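Local coordinates for uncharacterized protein TP-0789 domain-containing protein (PDB 4Z48) that is of unknown function but has the LolA/LolB-like fold of outer-membrane lipoprotein-sorting proteins, and so may bind lipid or lipoprotein in the periplasm, at residues R116-N121 / V212-E217; Y78-Y83 / E122-L127; M34-G39 / S219-D224; S46-S51 / V66-A71. One frame throughout, in Å; residues are numbered along the deposited sequence.

Interaction 1 (R116-N121 / V212-E217); sequences RSDLSN and VERPRE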
# COMPACT_ATOMS: atom_id res chain seq x y z
N ARG A 116 -8.30 -3.75 11.93
CA ARG A 116 -9.42 -2.88 12.28
C ARG A 116 -9.18 -1.43 11.81
O ARG A 116 -9.93 -0.53 12.22
CB ARG A 116 -9.73 -2.92 13.79
CG ARG A 116 -10.05 -4.36 14.23
CD ARG A 116 -10.13 -4.50 15.73
NE ARG A 116 -11.23 -3.75 16.30
CZ ARG A 116 -11.52 -3.77 17.60
NH1 ARG A 116 -10.79 -4.49 18.44
NH2 ARG A 116 -12.55 -3.07 18.06
N SER A 117 -8.17 -1.21 10.94
CA SER A 117 -7.85 0.10 10.38
C SER A 117 -8.72 0.42 9.16
O SER A 117 -9.55 -0.39 8.72
CB SER A 117 -6.37 0.22 10.01
OG SER A 117 -6.10 -0.43 8.78
N ASP A 118 -8.49 1.63 8.59
CA ASP A 118 -9.17 2.09 7.38
C ASP A 118 -8.49 1.56 6.13
O ASP A 118 -9.01 1.74 5.04
CB ASP A 118 -9.30 3.60 7.40
CG ASP A 118 -10.29 3.97 8.49
OD1 ASP A 118 -11.48 3.82 8.26
OD2 ASP A 118 -9.85 4.27 9.63
N LEU A 119 -7.41 0.79 6.31
CA LEU A 119 -6.76 0.08 5.20
C LEU A 119 -7.38 -1.31 5.07
O LEU A 119 -7.71 -1.92 6.10
CB LEU A 119 -5.26 -0.09 5.52
CG LEU A 119 -4.30 1.08 5.33
CD1 LEU A 119 -4.53 2.18 6.36
CD2 LEU A 119 -2.88 0.60 5.58
N SER A 120 -7.54 -1.83 3.84
CA SER A 120 -7.99 -3.19 3.59
C SER A 120 -6.77 -4.08 3.44
O SER A 120 -5.69 -3.55 3.23
CB SER A 120 -8.84 -3.25 2.32
OG SER A 120 -10.07 -2.57 2.48
N ASN A 121 -6.94 -5.42 3.49
CA ASN A 121 -5.81 -6.34 3.29
C ASN A 121 -5.16 -6.14 1.89
O ASN A 121 -3.94 -6.20 1.75
CB ASN A 121 -6.25 -7.80 3.46
CG ASN A 121 -6.66 -8.13 4.86
OD1 ASN A 121 -6.09 -7.62 5.81
ND2 ASN A 121 -7.69 -8.95 5.01
N VAL A 212 -5.81 7.90 6.11
CA VAL A 212 -6.75 7.14 5.29
C VAL A 212 -8.12 7.26 5.94
O VAL A 212 -8.27 6.88 7.10
CB VAL A 212 -6.32 5.66 5.11
CG1 VAL A 212 -7.29 4.90 4.22
CG2 VAL A 212 -4.88 5.56 4.57
N GLU A 213 -9.10 7.80 5.21
CA GLU A 213 -10.44 8.06 5.70
C GLU A 213 -11.46 7.19 4.99
O GLU A 213 -11.39 6.98 3.78
CB GLU A 213 -10.82 9.54 5.48
CG GLU A 213 -9.95 10.59 6.17
CD GLU A 213 -10.26 12.03 5.78
OE1 GLU A 213 -11.16 12.26 4.94
OE2 GLU A 213 -9.62 12.95 6.34
N ARG A 214 -12.38 6.63 5.76
CA ARG A 214 -13.52 5.89 5.21
C ARG A 214 -14.73 6.72 5.60
O ARG A 214 -15.17 6.64 6.75
CB ARG A 214 -13.58 4.43 5.72
CG ARG A 214 -12.56 3.55 4.96
CD ARG A 214 -12.76 2.09 5.24
NE ARG A 214 -12.71 1.81 6.67
CZ ARG A 214 -13.12 0.69 7.26
NH1 ARG A 214 -13.69 -0.28 6.54
NH2 ARG A 214 -12.99 0.53 8.57
N PRO A 215 -15.18 7.62 4.69
CA PRO A 215 -16.32 8.50 5.03
C PRO A 215 -17.60 7.73 5.41
O PRO A 215 -18.36 8.19 6.26
CB PRO A 215 -16.52 9.34 3.76
CG PRO A 215 -15.86 8.56 2.64
CD PRO A 215 -14.69 7.88 3.31
N ARG A 216 -17.82 6.54 4.81
CA ARG A 216 -19.03 5.74 5.08
C ARG A 216 -18.95 5.01 6.44
O ARG A 216 -20.00 4.63 6.97
CB ARG A 216 -19.27 4.74 3.93
CG ARG A 216 -19.45 5.45 2.55
CD ARG A 216 -19.58 4.54 1.33
NE ARG A 216 -20.45 3.37 1.54
CZ ARG A 216 -21.78 3.37 1.45
NH1 ARG A 216 -22.43 4.48 1.14
NH2 ARG A 216 -22.46 2.25 1.67
N GLU A 217 -17.73 4.84 7.01
CA GLU A 217 -17.56 4.16 8.30
C GLU A 217 -17.42 5.14 9.47
O GLU A 217 -17.46 4.70 10.62
CB GLU A 217 -16.34 3.22 8.28
CG GLU A 217 -16.41 2.16 7.19
CD GLU A 217 -17.63 1.26 7.23
OE1 GLU A 217 -17.93 0.70 8.32
OE2 GLU A 217 -18.29 1.11 6.18
O HOH W 1 -11.24 1.50 10.89
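A salt bridge between D118 and R214 ties the loop between strands 101-104 and 133-143 to the end of strand 204-214, on the LolA-like β-structure. The R214 chain turns about its CG–CD bond (chi3 -56°) and offers NE to D118 OD1 at 2.8 Å. The bond is nearly straight, 174° at the hydrogen, and OD1 lies in the guanidinium plane. The carboxylate is turned away from that plane, so NE meets OD1 from above the carboxylate. S117 O lies over one face of the guanidinium, 3.6 Å from R214 NH2, and E217 CG covers the opposite face over its centre, sandwiching the group. Beside the ion pair the contact turns apolar: L119 and V212 cross at about a right angle, CD1 to CG2 3.8 Å, and V212 CG1 packs on D118 CB.

In the next shell, S219 OG and T221 OG1 hydrogen-bond to D118 OD1 and OD2, fixing the carboxylate's rotation and probably favouring its charged form. An ST turn shapes the loop, L119 N donating to S117 OG, which also bonds to F114 O. A water accepts from R214 NH2 at 3.1 Å and donates to R116 O at 2.8 Å and weakly to D118 OD2.

Interaction 2 (Y78-Y83 / E122-L127); sequences YLVWSY and EDIQNL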
# COMPACT_ATOMS: atom_id res chain seq x y z
N TYR A 78 2.17 -10.61 9.28
CA TYR A 78 1.64 -10.74 7.91
C TYR A 78 2.77 -11.03 6.97
O TYR A 78 3.76 -10.31 6.97
CB TYR A 78 0.90 -9.49 7.45
CG TYR A 78 -0.44 -9.31 8.09
CD1 TYR A 78 -0.55 -8.80 9.39
CD2 TYR A 78 -1.62 -9.58 7.39
CE1 TYR A 78 -1.79 -8.61 9.99
CE2 TYR A 78 -2.86 -9.38 7.98
CZ TYR A 78 -2.95 -8.86 9.26
OH TYR A 78 -4.18 -8.66 9.84
N LEU A 79 2.63 -12.11 6.16
CA LEU A 79 3.61 -12.47 5.13
C LEU A 79 2.94 -12.20 3.77
O LEU A 79 1.85 -12.70 3.52
CB LEU A 79 4.08 -13.93 5.27
CG LEU A 79 5.10 -14.44 4.23
CD1 LEU A 79 6.35 -13.58 4.18
CD2 LEU A 79 5.50 -15.87 4.55
N VAL A 80 3.55 -11.36 2.92
CA VAL A 80 2.96 -11.04 1.63
C VAL A 80 3.95 -11.39 0.53
O VAL A 80 5.11 -10.97 0.60
CB VAL A 80 2.51 -9.55 1.50
CG1 VAL A 80 1.76 -9.32 0.18
CG2 VAL A 80 1.69 -9.08 2.71
N TRP A 81 3.50 -12.18 -0.45
CA TRP A 81 4.24 -12.53 -1.67
C TRP A 81 3.48 -11.90 -2.82
O TRP A 81 2.43 -12.41 -3.25
CB TRP A 81 4.37 -14.05 -1.83
CG TRP A 81 5.23 -14.75 -0.82
CD1 TRP A 81 5.94 -14.19 0.20
CD2 TRP A 81 5.43 -16.17 -0.73
NE1 TRP A 81 6.58 -15.17 0.92
CE2 TRP A 81 6.29 -16.40 0.37
CE3 TRP A 81 4.99 -17.27 -1.50
CZ2 TRP A 81 6.71 -17.67 0.74
CZ3 TRP A 81 5.40 -18.54 -1.13
CH2 TRP A 81 6.25 -18.74 -0.02
N SER A 82 3.93 -10.72 -3.22
CA SER A 82 3.30 -9.88 -4.24
C SER A 82 4.05 -10.06 -5.56
O SER A 82 5.27 -9.90 -5.61
CB SER A 82 3.26 -8.42 -3.77
OG SER A 82 2.45 -7.59 -4.57
N TYR A 83 3.33 -10.51 -6.60
CA TYR A 83 3.92 -10.85 -7.90
C TYR A 83 3.64 -9.83 -9.01
O TYR A 83 2.53 -9.32 -9.14
CB TYR A 83 3.39 -12.21 -8.38
CG TYR A 83 3.52 -13.32 -7.35
CD1 TYR A 83 4.76 -13.86 -7.03
CD2 TYR A 83 2.40 -13.79 -6.67
CE1 TYR A 83 4.89 -14.85 -6.06
CE2 TYR A 83 2.52 -14.75 -5.67
CZ TYR A 83 3.76 -15.30 -5.39
OH TYR A 83 3.86 -16.30 -4.46
N GLU A 122 -5.98 -5.83 0.88
CA GLU A 122 -5.45 -5.61 -0.47
C GLU A 122 -4.63 -4.32 -0.58
O GLU A 122 -3.76 -4.27 -1.42
CB GLU A 122 -6.55 -5.64 -1.54
CG GLU A 122 -7.51 -4.45 -1.53
CD GLU A 122 -8.43 -4.43 -2.75
OE1 GLU A 122 -7.93 -4.51 -3.89
OE2 GLU A 122 -9.66 -4.32 -2.55
N ASP A 123 -4.87 -3.33 0.30
CA ASP A 123 -4.13 -2.07 0.31
C ASP A 123 -2.66 -2.26 0.74
O ASP A 123 -1.83 -1.38 0.47
CB ASP A 123 -4.81 -1.05 1.24
CG ASP A 123 -6.19 -0.62 0.79
OD1 ASP A 123 -6.46 -0.65 -0.43
OD2 ASP A 123 -6.98 -0.21 1.64
N ILE A 124 -2.34 -3.42 1.38
CA ILE A 124 -1.02 -3.78 1.88
C ILE A 124 -0.11 -4.37 0.77
O ILE A 124 1.09 -4.39 0.94
CB ILE A 124 -1.20 -4.72 3.10
CG1 ILE A 124 -1.90 -3.99 4.29
CG2 ILE A 124 0.07 -5.41 3.55
CD1 ILE A 124 -1.48 -2.60 4.58
N GLN A 125 -0.67 -4.79 -0.38
CA GLN A 125 0.14 -5.28 -1.51
C GLN A 125 0.73 -4.11 -2.35
O GLN A 125 0.47 -2.94 -2.03
CB GLN A 125 -0.70 -6.18 -2.42
CG GLN A 125 -1.32 -7.37 -1.71
CD GLN A 125 -2.55 -7.88 -2.40
OE1 GLN A 125 -3.17 -7.22 -3.26
NE2 GLN A 125 -2.98 -9.06 -2.00
N ASN A 126 1.49 -4.43 -3.44
CA ASN A 126 2.14 -3.49 -4.37
C ASN A 126 1.15 -2.44 -4.87
O ASN A 126 0.16 -2.78 -5.52
CB ASN A 126 2.77 -4.25 -5.55
CG ASN A 126 3.62 -3.45 -6.53
OD1 ASN A 126 3.81 -2.24 -6.42
ND2 ASN A 126 4.15 -4.14 -7.53
N LEU A 127 1.41 -1.17 -4.52
CA LEU A 127 0.57 -0.03 -4.91
C LEU A 127 0.82 0.39 -6.38
O LEU A 127 -0.02 1.09 -6.95
CB LEU A 127 0.83 1.16 -3.93
CG LEU A 127 0.00 2.47 -4.06
CD1 LEU A 127 -1.49 2.24 -4.00
CD2 LEU A 127 0.39 3.46 -2.97
O HOH W 2 3.52 -7.05 -7.48
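Apolar contacts carry most of this junction, and they are loose. V80 points from its strand toward the loop, with CG1 anti to the backbone N (chi1 -174°), so that its two methyls divide the opposing residues between them. CG2 meets the I124 CG2 methyl at 4.1 Å, the two side chains crossing at about a right angle. CG1 rests against the aliphatic part of Q125, 4.1 Å from its CG, again across the direction of the chain. M92 of the adjoining strand also touches both V80 and Q125, and I65 touches I124, which widens the apolar patch.

The loop 122-127 thus lies against a face of strand 77-82 in the LolA-like β-fold, beginning with a short turn of helical backbone at 122-124. D123 of the same turn forms a salt bridge with K191 of strand 189-201, so the turn reaches a second part of the β-structure.

Polar contacts gather at the end of the strand. S82 OG, also anti to its backbone N, takes a weak hydrogen bond from N126 N at 3.5 Å and lies as close to N126 CB. The stronger partner of this hydroxyl is D90 OD2. A water donates to S82 OG at 3.1 Å and accepts from N126 ND2 at 3.0 Å, while N126 OD1 is turned to D128 N.

Interaction 3 (M34-G39 / S219-D224); sequences MSINRG and SFTVID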
# COMPACT_ATOMS: atom_id res chain seq x y z
N MSE A 34 0.41 3.37 13.93
CA MSE A 34 -0.89 3.58 13.32
C MSE A 34 -1.89 3.93 14.41
O MSE A 34 -1.91 3.30 15.46
CB MSE A 34 -1.28 2.30 12.54
CG MSE A 34 -2.74 2.09 12.29
SE MSE A 34 -2.94 0.24 11.60
CE MSE A 34 -2.39 0.49 9.91
N SER A 35 -2.67 4.97 14.17
CA SER A 35 -3.72 5.41 15.09
C SER A 35 -5.06 5.41 14.31
O SER A 35 -5.21 6.10 13.30
CB SER A 35 -3.36 6.78 15.67
OG SER A 35 -4.41 7.29 16.47
N ILE A 36 -6.01 4.59 14.77
CA ILE A 36 -7.32 4.42 14.17
C ILE A 36 -8.36 5.13 15.03
O ILE A 36 -8.55 4.76 16.21
CB ILE A 36 -7.64 2.90 14.05
CG1 ILE A 36 -6.47 2.12 13.40
CG2 ILE A 36 -8.93 2.71 13.23
CD1 ILE A 36 -6.45 0.62 13.67
N ASN A 37 -9.09 6.10 14.43
CA ASN A 37 -10.10 6.86 15.16
C ASN A 37 -11.50 6.55 14.67
O ASN A 37 -11.82 6.78 13.51
CB ASN A 37 -9.82 8.36 15.07
CG ASN A 37 -10.61 9.23 16.04
OD1 ASN A 37 -11.85 9.27 16.04
ND2 ASN A 37 -9.89 10.01 16.84
N ARG A 38 -12.36 6.10 15.56
CA ARG A 38 -13.74 5.76 15.24
C ARG A 38 -14.66 6.28 16.35
O ARG A 38 -14.72 5.67 17.41
CB ARG A 38 -13.86 4.23 15.05
CG ARG A 38 -15.27 3.75 14.67
CD ARG A 38 -15.36 2.22 14.63
NE ARG A 38 -14.60 1.61 13.52
CZ ARG A 38 -14.91 1.75 12.23
NH1 ARG A 38 -15.95 2.48 11.86
NH2 ARG A 38 -14.15 1.18 11.30
N GLY A 39 -15.34 7.40 16.10
CA GLY A 39 -16.25 8.03 17.05
C GLY A 39 -15.61 8.51 18.34
O GLY A 39 -16.23 8.43 19.41
N SER A 219 -14.68 6.80 10.17
CA SER A 219 -13.39 6.53 10.77
C SER A 219 -12.24 7.05 9.93
O SER A 219 -12.37 7.17 8.69
CB SER A 219 -13.20 5.03 11.00
OG SER A 219 -13.48 4.27 9.84
N PHE A 220 -11.10 7.30 10.58
CA PHE A 220 -9.88 7.67 9.86
C PHE A 220 -8.66 7.04 10.55
O PHE A 220 -8.66 6.87 11.78
CB PHE A 220 -9.72 9.19 9.72
CG PHE A 220 -9.55 9.94 11.02
CD1 PHE A 220 -10.66 10.37 11.74
CD2 PHE A 220 -8.29 10.27 11.49
CE1 PHE A 220 -10.51 11.08 12.93
CE2 PHE A 220 -8.13 10.99 12.68
CZ PHE A 220 -9.25 11.40 13.40
N THR A 221 -7.65 6.66 9.75
CA THR A 221 -6.41 6.06 10.24
C THR A 221 -5.24 6.98 9.90
O THR A 221 -5.13 7.43 8.76
CB THR A 221 -6.26 4.63 9.65
OG1 THR A 221 -7.36 3.82 10.13
CG2 THR A 221 -4.95 3.96 10.04
N VAL A 222 -4.35 7.23 10.87
CA VAL A 222 -3.14 8.02 10.58
C VAL A 222 -1.93 7.11 10.81
O VAL A 222 -1.81 6.53 11.88
CB VAL A 222 -3.08 9.33 11.41
CG1 VAL A 222 -1.79 10.11 11.11
CG2 VAL A 222 -4.31 10.20 11.15
N ILE A 223 -1.04 6.98 9.81
CA ILE A 223 0.15 6.14 9.97
C ILE A 223 1.40 6.99 9.84
O ILE A 223 1.57 7.69 8.82
CB ILE A 223 0.19 4.95 8.95
CG1 ILE A 223 -1.16 4.19 8.85
CG2 ILE A 223 1.35 3.99 9.33
CD1 ILE A 223 -1.23 3.34 7.59
N ASP A 224 2.31 6.85 10.81
CA ASP A 224 3.58 7.54 10.86
C ASP A 224 4.70 6.56 10.75
O ASP A 224 4.84 5.71 11.63
CB ASP A 224 3.74 8.35 12.15
CG ASP A 224 2.93 9.61 12.24
OD1 ASP A 224 3.34 10.60 11.62
OD2 ASP A 224 2.02 9.67 13.11
O HOH W 3 -6.71 8.30 13.59
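Strands 27-38 and 219-230 are antiparallel neighbours in the curved β-structure of the LolA-like fold, joining the chain's first strand to its last. Two hydrogen-bonded pairs, S35 with V222 and N37 with F220, supply four backbone bonds; the straightest, N37 N to F220 O at 2.8 Å, runs nearly along the carbonyl axis. A water donates to both S35 O and F220 O, giving each carbonyl a further partner.

On the face bearing N37, the F220 ring stands in the crowded position between its backbone N and carbonyl carbon (chi1 64°). It folds beside N37, whose CB makes a CH-pi contact 3.7 Å from the F220 ring centroid. The N37 amide lies almost parallel to the ring, 12° between planes, and R211 makes a cation-pi contact with F220.

On the face bearing M34, I36 and T221, the M34–I223 end is apolar, while S219 and R38 make the other end polar. Selenomethionine M34 bends at its last torsion and lays CE 3.9 Å from I223 CD1, while its CG touches T221 CG2 at 3.7 Å. The buried T221 OG1, like S219 OG, hydrogen-bonds to D118, which would probably help to stabilise the carboxylate's charge.

Interaction 4 (S46-S51 / V66-A71); sequences SFKTYS and VFDRPA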
# COMPACT_ATOMS: atom_id res chain seq x y z
N SER A 46 1.66 -0.64 16.64
CA SER A 46 3.07 -0.37 16.34
C SER A 46 3.55 -1.55 15.56
O SER A 46 3.27 -2.68 15.97
CB SER A 46 3.91 -0.19 17.61
OG SER A 46 3.72 1.07 18.23
N PHE A 47 4.27 -1.34 14.46
CA PHE A 47 4.78 -2.46 13.67
C PHE A 47 6.10 -2.16 12.95
O PHE A 47 6.48 -1.02 12.80
CB PHE A 47 3.74 -2.97 12.66
CG PHE A 47 3.18 -1.98 11.67
CD1 PHE A 47 2.10 -1.17 12.00
CD2 PHE A 47 3.72 -1.87 10.39
CE1 PHE A 47 1.58 -0.25 11.08
CE2 PHE A 47 3.17 -0.99 9.45
CZ PHE A 47 2.08 -0.21 9.79
N LYS A 48 6.81 -3.21 12.56
CA LYS A 48 8.01 -3.13 11.73
C LYS A 48 7.68 -3.82 10.41
O LYS A 48 6.96 -4.82 10.40
CB LYS A 48 9.24 -3.76 12.40
CG LYS A 48 9.78 -3.00 13.61
CD LYS A 48 10.78 -3.83 14.39
CE LYS A 48 11.42 -3.02 15.49
NZ LYS A 48 10.51 -2.82 16.65
N THR A 49 8.16 -3.25 9.29
CA THR A 49 7.96 -3.82 7.97
C THR A 49 9.31 -4.18 7.36
O THR A 49 10.18 -3.33 7.27
CB THR A 49 7.13 -2.88 7.03
OG1 THR A 49 5.86 -2.57 7.64
CG2 THR A 49 6.84 -3.51 5.67
N TYR A 50 9.44 -5.40 6.86
CA TYR A 50 10.63 -5.87 6.12
C TYR A 50 10.20 -6.14 4.68
O TYR A 50 9.15 -6.73 4.49
CB TYR A 50 11.20 -7.15 6.77
CG TYR A 50 11.53 -7.02 8.24
CD1 TYR A 50 10.55 -7.22 9.21
CD2 TYR A 50 12.82 -6.72 8.66
CE1 TYR A 50 10.84 -7.07 10.56
CE2 TYR A 50 13.14 -6.64 10.01
CZ TYR A 50 12.14 -6.81 10.96
OH TYR A 50 12.45 -6.71 12.30
N SER A 51 10.96 -5.67 3.67
CA SER A 51 10.58 -5.94 2.28
C SER A 51 11.81 -6.26 1.48
O SER A 51 12.88 -5.76 1.81
CB SER A 51 9.85 -4.76 1.65
OG SER A 51 8.91 -4.18 2.54
N VAL A 66 5.51 -7.16 11.16
CA VAL A 66 5.53 -7.71 12.52
C VAL A 66 5.01 -6.67 13.52
O VAL A 66 5.65 -5.62 13.68
CB VAL A 66 6.95 -8.20 12.93
CG1 VAL A 66 6.89 -8.89 14.30
CG2 VAL A 66 7.55 -9.14 11.90
N PHE A 67 3.87 -6.95 14.18
CA PHE A 67 3.30 -6.06 15.21
C PHE A 67 3.96 -6.31 16.56
O PHE A 67 4.14 -7.47 16.98
CB PHE A 67 1.76 -6.26 15.32
CG PHE A 67 1.06 -5.69 14.12
CD1 PHE A 67 0.92 -6.44 12.95
CD2 PHE A 67 0.61 -4.38 14.12
CE1 PHE A 67 0.36 -5.88 11.80
CE2 PHE A 67 0.01 -3.83 12.98
CZ PHE A 67 -0.09 -4.58 11.82
N ASP A 68 4.23 -5.24 17.29
CA ASP A 68 4.85 -5.47 18.59
C ASP A 68 4.01 -4.92 19.74
O ASP A 68 4.18 -5.37 20.86
CB ASP A 68 6.26 -4.85 18.63
CG ASP A 68 6.31 -3.43 18.09
OD1 ASP A 68 5.55 -2.59 18.59
OD2 ASP A 68 7.15 -3.16 17.21
N ARG A 69 3.17 -3.88 19.48
CA ARG A 69 2.36 -3.21 20.50
C ARG A 69 1.01 -2.78 19.94
O ARG A 69 0.91 -2.51 18.74
CB ARG A 69 3.11 -1.96 21.08
CG ARG A 69 4.48 -2.18 21.73
CD ARG A 69 4.42 -2.74 23.14
NE ARG A 69 3.83 -1.78 24.06
CZ ARG A 69 3.14 -2.10 25.15
NH1 ARG A 69 2.98 -3.37 25.50
NH2 ARG A 69 2.63 -1.15 25.92
N PRO A 70 -0.05 -2.64 20.79
CA PRO A 70 -0.09 -3.01 22.22
C PRO A 70 -0.04 -4.52 22.40
O PRO A 70 0.02 -5.29 21.42
CB PRO A 70 -1.43 -2.41 22.71
CG PRO A 70 -2.31 -2.40 21.48
CD PRO A 70 -1.37 -2.23 20.28
N ALA A 71 -0.02 -4.94 23.67
CA ALA A 71 0.07 -6.34 24.11
C ALA A 71 -0.89 -7.27 23.35
O ALA A 71 -0.47 -8.35 22.99
CB ALA A 71 -0.21 -6.43 25.59
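In the β-hairpin of strands 41-54 and 60-69, the F67 ring has F47 CB over one face, 3.9 Å from the F67 ring centroid in a CH-pi contact. The F47 ring lies obliquely beside it, planes at 46°, with F47 CD1 3.5 Å from F67 CE2 and T49 OG1 at the F47 edge. The Y50 ring receives V66 CG2 near its plane, at CE1, and stacks on Y238. F47 and F67, a non-hydrogen-bonded pair, point to the same face, F47 CG in the crowded position between backbone N and carbonyl carbon (chi1 57°). A β bulge, with D68 the extra residue on strand 60-69 opposite S46 and F47, shifts the register by one.

K48 and V66 form a hydrogen-bonded pair, with V66 N to K48 O at 2.9 Å nearly along the carbonyl axis. At the bulge S46 N donates to R69 O and S46 O accepts from D68 N at 3.0 Å, that donor lying above the carbonyl plane.

D68, its carboxylate folded back at chi1 48°, sets OD1 against S46 CB at 3.1 Å. K48, bent at its last torsion, reaches the other oxygen in a weak salt bridge, NZ to D68 OD2 at 3.4 Å.

Interaction 1 is a buried contact, and interactions 2, 3 and 4 are partly buried. Interactions 3 and 4 are backbone-bonded strand pairings, whereas 1 and 2 press successive parts of one loop onto the β-structure, the first through charge and the second through loose apolar contact and water. Segments 116-121 and 122-127 are consecutive, and L119 CD2 packs on I124 CD1 at 3.6 Å. Interaction 1 also meets interaction 3 through D118, whose carboxylate serves R214 as well as hydroxyls of strand 219-230. F47 touches M34 and I223, joining interactions 3 and 4 by apolar packing, and F67 reaches Y78 of segment 78-83. The weak ion pair of interaction 4 lies on the sheet face opposite its phenylalanines.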